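PDB 4OQJ: PKS from Streptomyces albus, which probably catalyses decarboxylative condensation of acyl chains carried on acyl carrier proteins, as part of the oxazolomycin polyketide synthase. Local coordinates for residues L466-N472 with L510-L516; A607-W611 with L664-I668. All coordinates share one frame; numbering follows the deposited sequence.

Contact 1: residues L466-N472 with L510-L516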
ATOM      1  N   LEU A 466      -4.123  42.317   3.256  1.00 27.31           N
ATOM      2  CA  LEU A 466      -3.817  41.973   4.626  1.00 26.17           C
ATOM      3  C   LEU A 466      -3.005  40.686   4.648  1.00 24.44           C
ATOM      4  O   LEU A 466      -3.496  39.648   4.226  1.00 23.38           O
ATOM      5  CB  LEU A 466      -5.111  41.791   5.439  1.00 25.74           C
ATOM      6  CG  LEU A 466      -4.916  41.389   6.900  1.00 25.01           C
ATOM      7  CD1 LEU A 466      -4.193  42.500   7.666  1.00 28.23           C
ATOM      8  CD2 LEU A 466      -6.240  41.064   7.544  1.00 24.38           C
ATOM      9  N   LEU A 467      -1.777  40.763   5.146  1.00 24.25           N
ATOM     10  CA  LEU A 467      -0.925  39.590   5.338  1.00 22.92           C
ATOM     11  C   LEU A 467      -1.031  39.098   6.776  1.00 21.60           C
ATOM     12  O   LEU A 467      -0.855  39.885   7.706  1.00 22.23           O
ATOM     13  CB  LEU A 467       0.525  39.932   5.007  1.00 24.22           C
ATOM     14  CG  LEU A 467       0.775  40.559   3.637  1.00 30.55           C
ATOM     15  CD1 LEU A 467       2.274  40.740   3.425  1.00 34.25           C
ATOM     16  CD2 LEU A 467       0.172  39.706   2.526  1.00 30.05           C
ATOM     17  N   VAL A 468      -1.327  37.814   6.964  1.00 20.06           N
ATOM     18  CA  VAL A 468      -1.453  37.269   8.312  1.00 19.74           C
ATOM     19  C   VAL A 468      -0.435  36.142   8.538  1.00 23.06           C
ATOM     20  O   VAL A 468      -0.148  35.346   7.642  1.00 23.27           O
ATOM     21  CB  VAL A 468      -2.896  36.788   8.593  1.00 19.05           C
ATOM     22  CG1 VAL A 468      -3.864  37.974   8.530  1.00 22.51           C
ATOM     23  CG2 VAL A 468      -3.310  35.684   7.630  1.00 17.93           C
ATOM     24  N   LEU A 469       0.164  36.144   9.724  1.00 21.69           N
ATOM     25  CA  LEU A 469       1.143  35.139  10.123  1.00 20.46           C
ATOM     26  C   LEU A 469       0.757  34.632  11.494  1.00 19.06           C
ATOM     27  O   LEU A 469       0.271  35.403  12.327  1.00 19.42           O
ATOM     28  CB  LEU A 469       2.562  35.720  10.171  1.00 23.34           C
ATOM     29  CG  LEU A 469       3.354  35.907   8.875  1.00 36.11           C
ATOM     30  CD1 LEU A 469       2.759  36.994   8.015  1.00 41.77           C
ATOM     31  CD2 LEU A 469       4.792  36.256   9.217  1.00 40.69           C
ATOM     32  N   SER A 470       0.959  33.342  11.739  1.00 17.19           N
ATOM     33  CA  SER A 470       0.752  32.807  13.083  1.00 18.22           C
ATOM     34  C   SER A 470       1.690  31.639  13.345  1.00 17.08           C
ATOM     35  O   SER A 470       2.071  30.902  12.432  1.00 16.94           O
ATOM     36  CB  SER A 470      -0.716  32.397  13.301  1.00 21.91           C
ATOM     37  OG  SER A 470      -1.115  31.297  12.500  1.00 19.59           O
ATOM     38  N   ALA A 471       2.083  31.512  14.605  1.00 18.20           N
ATOM     39  CA  ALA A 471       2.995  30.470  15.035  1.00 20.61           C
ATOM     40  C   ALA A 471       2.623  30.044  16.449  1.00 20.16           C
ATOM     41  O   ALA A 471       1.798  30.682  17.102  1.00 19.29           O
ATOM     42  CB  ALA A 471       4.431  30.955  14.971  1.00 21.52           C
ATOM     43  N   ASN A 472       3.235  28.959  16.911  1.00 18.18           N
ATOM     44  CA  ASN A 472       2.881  28.376  18.196  1.00 18.19           C
ATOM     45  C   ASN A 472       3.719  28.949  19.341  1.00 20.70           C
ATOM     46  O   ASN A 472       3.471  28.632  20.497  1.00 23.65           O
ATOM     47  CB  ASN A 472       3.040  26.857  18.153  1.00 15.91           C
ATOM     48  CG  ASN A 472       2.229  26.169  19.221  1.00 16.35           C
ATOM     49  OD1 ASN A 472       1.057  26.487  19.424  1.00 19.17           O
ATOM     50  ND2 ASN A 472       2.845  25.235  19.917  1.00 18.66           N
ATOM     51  N   LEU A 510      -2.735  29.525  14.330  1.00 15.06           N
ATOM     52  CA  LEU A 510      -2.043  29.297  15.597  1.00 16.70           C
ATOM     53  C   LEU A 510      -2.151  30.537  16.499  1.00 20.30           C
ATOM     54  O   LEU A 510      -2.597  31.587  16.042  1.00 19.20           O
ATOM     55  CB  LEU A 510      -0.587  28.907  15.324  1.00 15.00           C
ATOM     56  CG  LEU A 510      -0.412  27.546  14.631  1.00 14.46           C
ATOM     57  CD1 LEU A 510       1.002  27.370  14.094  1.00 14.70           C
ATOM     58  CD2 LEU A 510      -0.726  26.424  15.600  1.00 13.24           C
ATOM     59  N   PRO A 511      -1.763  30.410  17.786  1.00 18.80           N
ATOM     60  CA  PRO A 511      -2.135  31.426  18.792  1.00 20.10           C
ATOM     61  C   PRO A 511      -1.353  32.740  18.798  1.00 20.71           C
ATOM     62  O   PRO A 511      -1.926  33.774  19.150  1.00 21.31           O
ATOM     63  CB  PRO A 511      -1.893  30.700  20.127  1.00 25.86           C
ATOM     64  CG  PRO A 511      -1.845  29.253  19.791  1.00 29.03           C
ATOM     65  CD  PRO A 511      -1.264  29.178  18.422  1.00 21.26           C
ATOM     66  N   TYR A 512      -0.062  32.707  18.490  1.00 19.43           N
ATOM     67  CA  TYR A 512       0.716  33.948  18.424  1.00 21.84           C
ATOM     68  C   TYR A 512       0.609  34.495  17.015  1.00 19.65           C
ATOM     69  O   TYR A 512       1.061  33.861  16.059  1.00 20.33           O
ATOM     70  CB  TYR A 512       2.162  33.691  18.844  1.00 24.87           C
ATOM     71  CG  TYR A 512       2.213  33.238  20.277  1.00 25.25           C
ATOM     72  CD1 TYR A 512       2.097  31.892  20.604  1.00 22.53           C
ATOM     73  CD2 TYR A 512       2.311  34.162  21.313  1.00 29.07           C
ATOM     74  CE1 TYR A 512       2.114  31.477  21.913  1.00 24.78           C
ATOM     75  CE2 TYR A 512       2.330  33.755  22.630  1.00 27.13           C
ATOM     76  CZ  TYR A 512       2.224  32.419  22.925  1.00 25.93           C
ATOM     77  OH  TYR A 512       2.241  32.001  24.230  1.00 32.12           O
ATOM     78  N   ARG A 513       0.009  35.671  16.891  1.00 18.20           N
ATOM     79  CA  ARG A 513      -0.405  36.172  15.593  1.00 17.97           C
ATOM     80  C   ARG A 513       0.181  37.527  15.240  1.00 20.50           C
ATOM     81  O   ARG A 513       0.515  38.341  16.114  1.00 21.35           O
ATOM     82  CB  ARG A 513      -1.932  36.250  15.543  1.00 16.96           C
ATOM     83  CG  ARG A 513      -2.591  34.912  15.810  1.00 16.92           C
ATOM     84  CD  ARG A 513      -4.096  34.954  15.587  1.00 17.18           C
ATOM     85  NE  ARG A 513      -4.708  33.649  15.847  1.00 18.22           N
ATOM     86  CZ  ARG A 513      -6.019  33.401  15.786  1.00 21.22           C
ATOM     87  NH1 ARG A 513      -6.876  34.364  15.486  1.00 21.74           N
ATOM     88  NH2 ARG A 513      -6.471  32.178  16.023  1.00 17.54           N
ATOM     89  N   ARG A 514       0.282  37.766  13.936  1.00 20.77           N
ATOM     90  CA  ARG A 514       0.817  39.020  13.422  1.00 21.97           C
ATOM     91  C   ARG A 514       0.126  39.350  12.127  1.00 20.94           C
ATOM     92  O   ARG A 514      -0.259  38.451  11.377  1.00 21.08           O
ATOM     93  CB  ARG A 514       2.325  38.930  13.209  1.00 20.69           C
ATOM     94  CG  ARG A 514       2.977  40.243  12.757  1.00 22.01           C
ATOM     95  CD  ARG A 514       4.466  40.160  12.952  1.00 24.03           C
ATOM     96  NE  ARG A 514       4.829  40.375  14.348  1.00 27.67           N
ATOM     97  CZ  ARG A 514       5.895  39.848  14.948  1.00 30.04           C
ATOM     98  NH1 ARG A 514       6.712  39.049  14.279  1.00 28.74           N
ATOM     99  NH2 ARG A 514       6.140  40.119  16.230  1.00 30.14           N
ATOM    100  N   ALA A 515      -0.065  40.637  11.868  1.00 19.80           N
ATOM    101  CA  ALA A 515      -0.690  41.045  10.615  1.00 19.71           C
ATOM    102  C   ALA A 515      -0.234  42.424  10.175  1.00 21.07           C
ATOM    103  O   ALA A 515       0.191  43.256  10.978  1.00 22.35           O
ATOM    104  CB  ALA A 515      -2.210  41.007  10.734  1.00 18.41           C
ATOM    105  N   LEU A 516      -0.342  42.646   8.876  1.00 25.11           N
ATOM    106  CA  LEU A 516       0.165  43.855   8.250  1.00 30.66           C
ATOM    107  C   LEU A 516      -0.654  44.153   7.021  1.00 23.73           C
ATOM    108  O   LEU A 516      -0.867  43.277   6.195  1.00 22.12           O
ATOM    109  CB  LEU A 516       1.634  43.690   7.860  1.00 24.85           C
ATOM    110  CG  LEU A 516       2.179  44.761   6.921  1.00 25.61           C
ATOM    111  CD1 LEU A 516       2.322  46.051   7.688  1.00 25.39           C
ATOM    112  CD2 LEU A 516       3.494  44.334   6.296  1.00 28.82           C
TER
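Leu510 lays its CB and CD1 against the backbone of Ala471, with Leu510 CB 3.5 Å from Ala471 O. Leu510 lies just before the second strand of an antiparallel pair, 465-471 and 512-518. The pair belongs to a three-stranded sheet completed by strand 536-539, and helices fill most of the chain between the two strands. The axes of 466-471 and 512-516 run nearly antiparallel, at 165°. Three hydrogen-bonded pairs hold them: Leu467 with Leu516, Leu469 with Arg514, and Ala471 with Tyr512. Each is closed by two backbone bonds, and the one from Leu467 N to Leu516 O is nearly straight, 169° at the hydrogen.

The side chains of these six residues lie on one face. Val468, Ser470, Arg513 and Ala515 lie on the other. There Ala515 CB meets Leu466 CD1 at 3.9 Å and Val468 CG1 at 4.1 Å. Trp672 of helix 660-673 covers Val468 and Ser470. Helix 474-490 packs on the opposite face, against Leu469 and Ala471. On that face the Arg514 chain bends at chi3, and its guanidinium reaches Asp478 in a salt bridge and bonds to Thr481 and Thr538.

Tyr512 has Ala471 O at the edge of its ring, near the ring plane. Arg513 stays extended from CG to NE. Arg513 NE bonds to Leu510 O at 3.0 Å, with the oxygen near the guanidinium plane. NH1 bonds to Trp672 O, and the group also makes a cation-pi contact with Trp672. Ser470 OG sits between the backbone N and the carbonyl carbon (chi1 67°), which lets it accept a bond from Leu510 N, 3.0 Å away.

Contact 2: residues A607-W611 with L664-I668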
ATOM      1  N   ALA A 607     -20.450  43.531   7.617  1.00 19.57           N
ATOM      2  CA  ALA A 607     -19.500  42.931   6.691  1.00 19.27           C
ATOM      3  C   ALA A 607     -18.527  42.053   7.480  1.00 19.21           C
ATOM      4  O   ALA A 607     -18.199  40.950   7.056  1.00 20.03           O
ATOM      5  CB  ALA A 607     -18.759  43.998   5.903  1.00 19.27           C
ATOM      6  N   LEU A 608     -18.093  42.535   8.641  1.00 18.09           N
ATOM      7  CA  LEU A 608     -17.213  41.754   9.499  1.00 20.51           C
ATOM      8  C   LEU A 608     -17.895  40.466   9.915  1.00 20.81           C
ATOM      9  O   LEU A 608     -17.260  39.413   9.942  1.00 18.55           O
ATOM     10  CB  LEU A 608     -16.808  42.533  10.748  1.00 19.15           C
ATOM     11  CG  LEU A 608     -15.897  43.748  10.552  1.00 18.38           C
ATOM     12  CD1 LEU A 608     -15.794  44.510  11.866  1.00 19.35           C
ATOM     13  CD2 LEU A 608     -14.519  43.331  10.059  1.00 19.46           C
ATOM     14  N   ALA A 609     -19.185  40.561  10.255  1.00 20.65           N
ATOM     15  CA  ALA A 609     -19.949  39.398  10.709  1.00 22.72           C
ATOM     16  C   ALA A 609     -20.026  38.359   9.601  1.00 22.27           C
ATOM     17  O   ALA A 609     -19.806  37.167   9.842  1.00 22.07           O
ATOM     18  CB  ALA A 609     -21.342  39.803  11.155  1.00 25.38           C
ATOM     19  N   GLY A 610     -20.323  38.825   8.389  1.00 21.44           N
ATOM     20  CA  GLY A 610     -20.349  37.971   7.210  1.00 26.59           C
ATOM     21  C   GLY A 610     -19.017  37.286   6.921  1.00 28.16           C
ATOM     22  O   GLY A 610     -18.972  36.251   6.255  1.00 25.08           O
ATOM     23  N   TRP A 611     -17.929  37.861   7.419  1.00 23.87           N
ATOM     24  CA  TRP A 611     -16.599  37.274   7.254  1.00 19.91           C
ATOM     25  C   TRP A 611     -16.217  36.430   8.464  1.00 20.51           C
ATOM     26  O   TRP A 611     -15.065  35.999   8.602  1.00 23.20           O
ATOM     27  CB  TRP A 611     -15.569  38.378   7.016  1.00 18.10           C
ATOM     28  CG  TRP A 611     -15.697  39.015   5.672  1.00 18.50           C
ATOM     29  CD1 TRP A 611     -16.108  38.421   4.513  1.00 21.28           C
ATOM     30  CD2 TRP A 611     -15.427  40.376   5.348  1.00 19.04           C
ATOM     31  NE1 TRP A 611     -16.106  39.333   3.486  1.00 22.04           N
ATOM     32  CE2 TRP A 611     -15.686  40.543   3.972  1.00 20.58           C
ATOM     33  CE3 TRP A 611     -14.994  41.483   6.091  1.00 23.83           C
ATOM     34  CZ2 TRP A 611     -15.531  41.766   3.321  1.00 24.20           C
ATOM     35  CZ3 TRP A 611     -14.837  42.692   5.444  1.00 30.40           C
ATOM     36  CH2 TRP A 611     -15.100  42.821   4.070  1.00 28.45           C
ATOM     37  N   LEU A 664     -10.465  49.114   6.530  1.00 21.50           N
ATOM     38  CA  LEU A 664     -11.216  47.896   6.785  1.00 19.95           C
ATOM     39  C   LEU A 664     -10.292  46.699   6.996  1.00 22.70           C
ATOM     40  O   LEU A 664     -10.517  45.884   7.880  1.00 21.98           O
ATOM     41  CB  LEU A 664     -12.163  47.614   5.632  1.00 20.01           C
ATOM     42  CG  LEU A 664     -13.067  46.395   5.792  1.00 23.56           C
ATOM     43  CD1 LEU A 664     -13.830  46.459   7.108  1.00 24.33           C
ATOM     44  CD2 LEU A 664     -14.033  46.334   4.638  1.00 28.45           C
ATOM     45  N   LEU A 665      -9.244  46.597   6.187  1.00 20.59           N
ATOM     46  CA  LEU A 665      -8.298  45.485   6.316  1.00 20.32           C
ATOM     47  C   LEU A 665      -7.509  45.568   7.629  1.00 19.76           C
ATOM     48  O   LEU A 665      -7.221  44.559   8.250  1.00 21.38           O
ATOM     49  CB  LEU A 665      -7.336  45.463   5.125  1.00 20.23           C
ATOM     50  CG  LEU A 665      -7.918  45.123   3.750  1.00 24.46           C
ATOM     51  CD1 LEU A 665      -6.843  45.275   2.680  1.00 27.87           C
ATOM     52  CD2 LEU A 665      -8.494  43.728   3.731  1.00 23.29           C
ATOM     53  N   GLY A 666      -7.162  46.781   8.044  1.00 21.38           N
ATOM     54  CA  GLY A 666      -6.495  46.997   9.317  1.00 23.57           C
ATOM     55  C   GLY A 666      -7.368  46.616  10.496  1.00 22.89           C
ATOM     56  O   GLY A 666      -6.878  46.117  11.515  1.00 22.26           O
ATOM     57  N   LEU A 667      -8.665  46.865  10.348  1.00 21.26           N
ATOM     58  CA  LEU A 667      -9.668  46.481  11.336  1.00 20.56           C
ATOM     59  C   LEU A 667      -9.719  44.962  11.496  1.00 19.43           C
ATOM     60  O   LEU A 667      -9.645  44.434  12.610  1.00 18.39           O
ATOM     61  CB  LEU A 667     -11.030  47.028  10.905  1.00 24.98           C
ATOM     62  CG  LEU A 667     -12.268  46.762  11.747  1.00 30.21           C
ATOM     63  CD1 LEU A 667     -12.032  47.083  13.202  1.00 32.24           C
ATOM     64  CD2 LEU A 667     -13.407  47.612  11.202  1.00 28.52           C
ATOM     65  N   ILE A 668      -9.851  44.261  10.372  1.00 20.53           N
ATOM     66  CA  ILE A 668      -9.867  42.801  10.376  1.00 22.87           C
ATOM     67  C   ILE A 668      -8.592  42.272  11.014  1.00 22.11           C
ATOM     68  O   ILE A 668      -8.626  41.348  11.825  1.00 21.96           O
ATOM     69  CB  ILE A 668      -9.992  42.232   8.957  1.00 25.18           C
ATOM     70  CG1 ILE A 668     -11.347  42.616   8.364  1.00 25.21           C
ATOM     71  CG2 ILE A 668      -9.825  40.715   8.962  1.00 28.46           C
ATOM     72  CD1 ILE A 668     -11.486  42.271   6.896  1.00 31.28           C
TER
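Leu608, in the C-terminal part of helix 594-610, and Trp611 after it reach across to three residues of helix 660-673. The close part is made by methyl and ring carbons. Leu608 CD2 lies 3.7 Å from Ile668 CG1, and the two side chains run antiparallel alongside each other. Trp611 approaches Leu664 with its six-membered ring, so that Leu664 CD2 sits at the ring edge, in plane, 3.7 Å from Trp611 CH2. Ile668 CD1 comes in obliquely, equally near Trp611 CE3 and Trp611 CZ3. The Ile668 chain points CD1 there because CG1 is anti to the carbonyl carbon (chi1 -65°) and chi2 is extended.

The other leucine contacts are looser. The Leu608 and Leu667 side chains cross at about a right angle, with Leu608 CD1 4.0 Å from Leu667 CD2. Leu608 CD2 is 4.4 Å from Leu664 CD1. On the solvent side, Gly610 is exposed and Ala609 partly so, and neither touches 664-668. Phe683 of helix 680-684 meets the Trp611 ring edge-to-face and also touches Ile668. Ala607 O lies 3.1 Å above the plane of the Trp611 ring, offset toward its rim. The contact is plain apolar packing of two helices, with a tryptophan ring edge-on to one leucine.

Contact 1 comes first along the chain and contact 2 follows it; their centres are about 16 Å apart. Helix 660-673 joins them. It supplies one segment of contact 2, and it also packs on one face of the three-stranded sheet that holds contact 1. The direct touch is made by Leu466, with Leu466 CD2 3.7 Å from Leu665 O and 3.9 Å from Ile668 CG2. Ile668, part of contact 2, thus also touches Leu466 of contact 1. The helix is packed between the sheet and helix 594-610, linking parts of the chain that are far apart in sequence. Both contacts are structural packing and lie apart from the large 11-strand sheet.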